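Local structure of coclaurine N-methyltransferase (Coptis japonica, 6GKV) at residues G221-K231 with E340-K351. The protein transfers a methyl group from S-adenosyl-L-methionine to the ring nitrogen of coclaurine and related tetrahydroisoquinolines in alkaloid biosynthesis. Residues are numbered along the deposited sequence; the frame is centred on the assembly and turned at random.
Sequences GLLFLEHICHK and EEWMASHVLFKK
Strands 221-230 and 342-350 run antiparallel, their short axes at 143°, with L223, L225, H227 and C229 in hydrogen-bonded pairs with F349, V347, S345 and M343. On the face of F224, E226 and H346, the imidazole of H346 is held from several sides. NE2 of H346 donates to OE1 of E226 at 2.7 Å, meeting the anti lone pair of that oxygen, with carboxylate and ring almost coplanar (2° apart). An extended glutamate suits this place: with CG anti to the backbone N (chi1 -178°), its chain runs beside the ring and its CG lies at the imidazole edge. F224 brings its edge to one face of H346, CZ 3.6 Å from CG of H346, a T-shaped pair. R118 bonds ND1 of H346, and Y115 also bonds OE1 of E226. A leucine in place of H346 would probably leave E226 without its imidazole donor and R118 without its ring-nitrogen partner. On the opposite face, CD2 of L223 packs 3.6 Å from CD2 of F349, side by side, while small S345 lays its CB over the H227 ring in a CH-pi contact. Near the strand ends, H230 donates from NE2 to OE1 of E341 at 2.8 Å; OE1 of E341 is also hydrogen-bonded to Y40. H230 turns its edge to the face of the W342 indole. The extended chain of K231 lets NZ donate a hydrogen bond to the backbone O of E340 at 2.9 Å. The pairing inserts the reversed C-terminal strand between 221-230 and 272-279, the strand order of class I methyltransferases. E226 lies near S93 of the S-adenosyl-L-homocysteine site and I228 near the bound N-methylheliamine; bonds at both ring nitrogens fix the rotation of the H346 imidazole.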
loop_
_atom_site.group_PDB
_atom_site.type_symbol
_atom_site.label_atom_id
_atom_site.label_comp_id
_atom_site.label_asym_id
_atom_site.label_seq_id
_atom_site.Cartn_x
_atom_site.Cartn_y
_atom_site.Cartn_z
ATOM N N GLY A 221 -14.583 -6.745 -17.666
ATOM C CA GLY A 221 -14.332 -5.336 -17.885
ATOM C C GLY A 221 -13.302 -4.832 -16.896
ATOM O O GLY A 221 -13.062 -5.471 -15.869
ATOM N N LEU A 222 -12.694 -3.688 -17.201
ATOM C CA LEU A 222 -11.705 -3.082 -16.312
ATOM C C LEU A 222 -12.119 -1.699 -15.858
ATOM O O LEU A 222 -12.926 -1.027 -16.502
ATOM C CB LEU A 222 -10.336 -3.008 -16.992
ATOM C CG LEU A 222 -9.866 -4.350 -17.554
ATOM C CD1 LEU A 222 -8.482 -4.268 -18.153
ATOM C CD2 LEU A 222 -9.928 -5.416 -16.469
ATOM N N LEU A 223 -11.568 -1.305 -14.717
ATOM C CA LEU A 223 -11.669 0.040 -14.187
ATOM C C LEU A 223 -10.272 0.660 -14.138
ATOM O O LEU A 223 -9.392 0.137 -13.452
ATOM C CB LEU A 223 -12.279 0.032 -12.781
ATOM C CG LEU A 223 -12.175 1.392 -12.078
ATOM C CD1 LEU A 223 -12.938 2.431 -12.871
ATOM C CD2 LEU A 223 -12.664 1.350 -10.622
ATOM N N PHE A 224 -10.054 1.752 -14.871
ATOM C CA PHE A 224 -8.774 2.454 -14.775
ATOM C C PHE A 224 -8.923 3.792 -14.033
ATOM O O PHE A 224 -9.779 4.630 -14.372
ATOM C CB PHE A 224 -8.169 2.695 -16.149
ATOM C CG PHE A 224 -6.896 3.504 -16.098
ATOM C CD1 PHE A 224 -5.701 2.922 -15.686
ATOM C CD2 PHE A 224 -6.895 4.846 -16.429
ATOM C CE1 PHE A 224 -4.530 3.666 -15.624
ATOM C CE2 PHE A 224 -5.726 5.596 -16.362
ATOM C CZ PHE A 224 -4.541 5.004 -15.961
ATOM N N LEU A 225 -8.075 3.993 -13.028
ATOM C CA LEU A 225 -8.144 5.179 -12.173
ATOM C C LEU A 225 -6.857 5.998 -12.128
ATOM O O LEU A 225 -5.786 5.454 -11.942
ATOM C CB LEU A 225 -8.500 4.767 -10.749
ATOM C CG LEU A 225 -8.414 5.876 -9.703
ATOM C CD1 LEU A 225 -9.483 6.880 -9.987
ATOM C CD2 LEU A 225 -8.576 5.301 -8.302
ATOM N N GLU A 226 -6.981 7.312 -12.275
ATOM C CA GLU A 226 -5.886 8.223 -11.969
ATOM C C GLU A 226 -6.298 9.174 -10.839
ATOM O O GLU A 226 -7.387 9.772 -10.873
ATOM C CB GLU A 226 -5.459 9.030 -13.199
ATOM C CG GLU A 226 -4.263 9.968 -12.926
ATOM C CD GLU A 226 -3.925 10.888 -14.106
ATOM O OE1 GLU A 226 -3.263 10.432 -15.058
ATOM O OE2 GLU A 226 -4.318 12.070 -14.089
ATOM N N HIS A 227 -5.433 9.296 -9.833
ATOM C CA HIS A 227 -5.626 10.287 -8.795
ATOM C C HIS A 227 -4.293 10.868 -8.416
ATOM O O HIS A 227 -3.299 10.161 -8.392
ATOM C CB HIS A 227 -6.290 9.697 -7.563
ATOM C CG HIS A 227 -5.509 8.595 -6.926
ATOM N ND1 HIS A 227 -4.670 8.808 -5.853
ATOM C CD2 HIS A 227 -5.453 7.270 -7.192
ATOM C CE1 HIS A 227 -4.133 7.658 -5.482
ATOM N NE2 HIS A 227 -4.591 6.707 -6.277
ATOM N N ILE A 228 -4.260 12.157 -8.127
ATOM C CA ILE A 228 -3.035 12.720 -7.626
ATOM C C ILE A 228 -2.903 12.191 -6.198
ATOM O O ILE A 228 -3.894 11.747 -5.620
ATOM C CB ILE A 228 -3.048 14.262 -7.704
ATOM C CG1 ILE A 228 -4.318 14.821 -7.064
ATOM C CG2 ILE A 228 -3.003 14.684 -9.159
ATOM C CD1 ILE A 228 -4.226 15.028 -5.584
ATOM N N CYS A 229 -1.697 12.213 -5.633
ATOM C CA CYS A 229 -1.496 11.674 -4.288
ATOM C C CYS A 229 -0.269 12.265 -3.629
ATOM O O CYS A 229 0.499 12.995 -4.277
ATOM C CB CYS A 229 -1.351 10.162 -4.350
ATOM S SG CYS A 229 0.156 9.696 -5.204
ATOM N N HIS A 230 -0.096 11.984 -2.336
ATOM C CA HIS A 230 1.238 12.024 -1.770
ATOM C C HIS A 230 1.726 10.585 -1.623
ATOM O O HIS A 230 0.944 9.685 -1.311
ATOM C CB HIS A 230 1.296 12.739 -0.426
ATOM C CG HIS A 230 2.684 12.773 0.142
ATOM N ND1 HIS A 230 3.162 11.803 0.993
ATOM C CD2 HIS A 230 3.719 13.625 -0.087
ATOM C CE1 HIS A 230 4.423 12.081 1.301
ATOM N NE2 HIS A 230 4.781 13.178 0.659
ATOM N N LYS A 231 3.010 10.357 -1.835
ATOM C CA LYS A 231 3.498 8.978 -1.928
ATOM C C LYS A 231 3.255 8.165 -0.653
ATOM O O LYS A 231 3.086 6.956 -0.711
ATOM C CB LYS A 231 4.981 8.958 -2.279
ATOM C CG LYS A 231 5.944 9.368 -1.159
ATOM C CD LYS A 231 7.383 9.068 -1.614
ATOM C CE LYS A 231 8.428 9.811 -0.803
ATOM N NZ LYS A 231 9.728 9.866 -1.533
ATOM N N GLU A 340 9.057 13.972 -6.035
ATOM C CA GLU A 340 9.057 12.705 -5.323
ATOM C C GLU A 340 8.331 12.814 -3.993
ATOM O O GLU A 340 8.612 12.069 -3.065
ATOM C CB GLU A 340 10.510 12.227 -5.118
ATOM C CG GLU A 340 11.138 11.729 -6.415
ATOM C CD GLU A 340 10.445 10.447 -6.919
ATOM O OE1 GLU A 340 10.138 9.572 -6.073
ATOM O OE2 GLU A 340 10.188 10.312 -8.144
ATOM N N GLU A 341 7.408 13.766 -3.905
ATOM C CA GLU A 341 6.539 13.895 -2.742
ATOM C C GLU A 341 5.066 13.762 -3.160
ATOM O O GLU A 341 4.421 12.747 -2.905
ATOM C CB GLU A 341 6.776 15.230 -2.036
ATOM C CG GLU A 341 8.175 15.386 -1.449
ATOM C CD GLU A 341 8.447 14.443 -0.290
ATOM O OE1 GLU A 341 7.501 13.826 0.219
ATOM O OE2 GLU A 341 9.611 14.326 0.136
ATOM N N TRP A 342 4.536 14.817 -3.770
ATOM C CA TRP A 342 3.183 14.804 -4.306
ATOM C C TRP A 342 3.283 14.396 -5.762
ATOM O O TRP A 342 4.185 14.852 -6.481
ATOM C CB TRP A 342 2.513 16.174 -4.142
ATOM C CG TRP A 342 2.153 16.491 -2.707
ATOM C CD1 TRP A 342 1.065 16.035 -2.026
ATOM C CD2 TRP A 342 2.892 17.312 -1.785
ATOM N NE1 TRP A 342 1.072 16.528 -0.740
ATOM C CE2 TRP A 342 2.163 17.307 -0.572
ATOM C CE3 TRP A 342 4.057 18.074 -1.888
ATOM C CZ2 TRP A 342 2.600 18.038 0.546
ATOM C CZ3 TRP A 342 4.474 18.801 -0.767
ATOM C CH2 TRP A 342 3.750 18.770 0.431
ATOM N N MET A 343 2.374 13.526 -6.194
ATOM C CA MET A 343 2.493 12.908 -7.502
ATOM C C MET A 343 1.187 12.276 -7.965
ATOM O O MET A 343 0.130 12.478 -7.357
ATOM C CB MET A 343 3.604 11.848 -7.479
ATOM C CG MET A 343 3.500 10.868 -6.290
ATOM S SD MET A 343 4.858 9.661 -6.206
ATOM C CE MET A 343 6.122 10.580 -5.340
ATOM N N ALA A 344 1.288 11.497 -9.037
ATOM C CA ALA A 344 0.144 10.839 -9.647
ATOM C C ALA A 344 0.215 9.314 -9.559
ATOM O O ALA A 344 1.254 8.694 -9.800
ATOM C CB ALA A 344 0.012 11.269 -11.096
ATOM N N SER A 345 -0.920 8.722 -9.210
ATOM C CA SER A 345 -1.078 7.273 -9.082
ATOM C C SER A 345 -2.057 6.710 -10.095
ATOM O O SER A 345 -3.178 7.225 -10.248
ATOM C CB SER A 345 -1.551 6.934 -7.669
ATOM O OG SER A 345 -1.869 5.559 -7.530
ATOM N N HIS A 346 -1.646 5.645 -10.780
ATOM C CA HIS A 346 -2.532 4.888 -11.672
ATOM C C HIS A 346 -2.852 3.484 -11.142
ATOM O O HIS A 346 -1.949 2.667 -10.901
ATOM C CB HIS A 346 -1.921 4.763 -13.069
ATOM C CG HIS A 346 -1.871 6.057 -13.828
ATOM N ND1 HIS A 346 -1.233 6.185 -15.041
ATOM C CD2 HIS A 346 -2.388 7.272 -13.543
ATOM C CE1 HIS A 346 -1.352 7.428 -15.473
ATOM N NE2 HIS A 346 -2.058 8.105 -14.589
ATOM N N VAL A 347 -4.143 3.198 -11.001
ATOM C CA VAL A 347 -4.588 1.889 -10.561
ATOM C C VAL A 347 -5.497 1.211 -11.585
ATOM O O VAL A 347 -6.474 1.809 -12.063
ATOM C CB VAL A 347 -5.333 1.964 -9.223
ATOM C CG1 VAL A 347 -5.495 0.569 -8.654
ATOM C CG2 VAL A 347 -4.580 2.860 -8.234
ATOM N N LEU A 348 -5.180 -0.048 -11.913
ATOM C CA LEU A 348 -6.041 -0.829 -12.795
ATOM C C LEU A 348 -6.787 -1.872 -11.965
ATOM O O LEU A 348 -6.174 -2.641 -11.228
ATOM C CB LEU A 348 -5.234 -1.482 -13.927
ATOM C CG LEU A 348 -6.035 -2.229 -15.010
ATOM C CD1 LEU A 348 -6.988 -1.300 -15.756
ATOM C CD2 LEU A 348 -5.121 -2.967 -15.994
ATOM N N PHE A 349 -8.109 -1.857 -12.050
ATOM C CA PHE A 349 -8.962 -2.783 -11.303
ATOM C C PHE A 349 -9.722 -3.716 -12.243
ATOM O O PHE A 349 -10.141 -3.292 -13.322
ATOM C CB PHE A 349 -10.020 -2.053 -10.469
ATOM C CG PHE A 349 -9.485 -1.120 -9.416
ATOM C CD1 PHE A 349 -9.168 -1.588 -8.151
ATOM C CD2 PHE A 349 -9.395 0.256 -9.670
ATOM C CE1 PHE A 349 -8.722 -0.714 -7.161
ATOM C CE2 PHE A 349 -8.965 1.152 -8.688
ATOM C CZ PHE A 349 -8.633 0.670 -7.428
ATOM N N LYS A 350 -9.951 -4.954 -11.806
ATOM C CA LYS A 350 -10.963 -5.832 -12.417
ATOM C C LYS A 350 -12.122 -6.047 -11.430
ATOM O O LYS A 350 -12.007 -5.689 -10.255
ATOM C CB LYS A 350 -10.357 -7.175 -12.818
ATOM C CG LYS A 350 -10.160 -8.097 -11.636
ATOM C CD LYS A 350 -9.478 -9.399 -12.040
ATOM C CE LYS A 350 -9.085 -10.205 -10.810
ATOM N NZ LYS A 350 -8.087 -11.258 -11.161
ATOM N N LYS A 351 -13.218 -6.651 -11.894
ATOM C CA LYS A 351 -14.440 -6.722 -11.093
ATOM C C LYS A 351 -14.329 -7.659 -9.894
ATOM O O LYS A 351 -14.134 -8.859 -10.063
ATOM C CB LYS A 351 -15.613 -7.152 -11.969
ATOM C CG LYS A 351 -16.908 -6.483 -11.609
ATOM C CD LYS A 351 -18.059 -7.068 -12.409
ATOM C CE LYS A 351 -19.350 -6.850 -11.652
ATOM N NZ LYS A 351 -19.064 -6.753 -10.184
#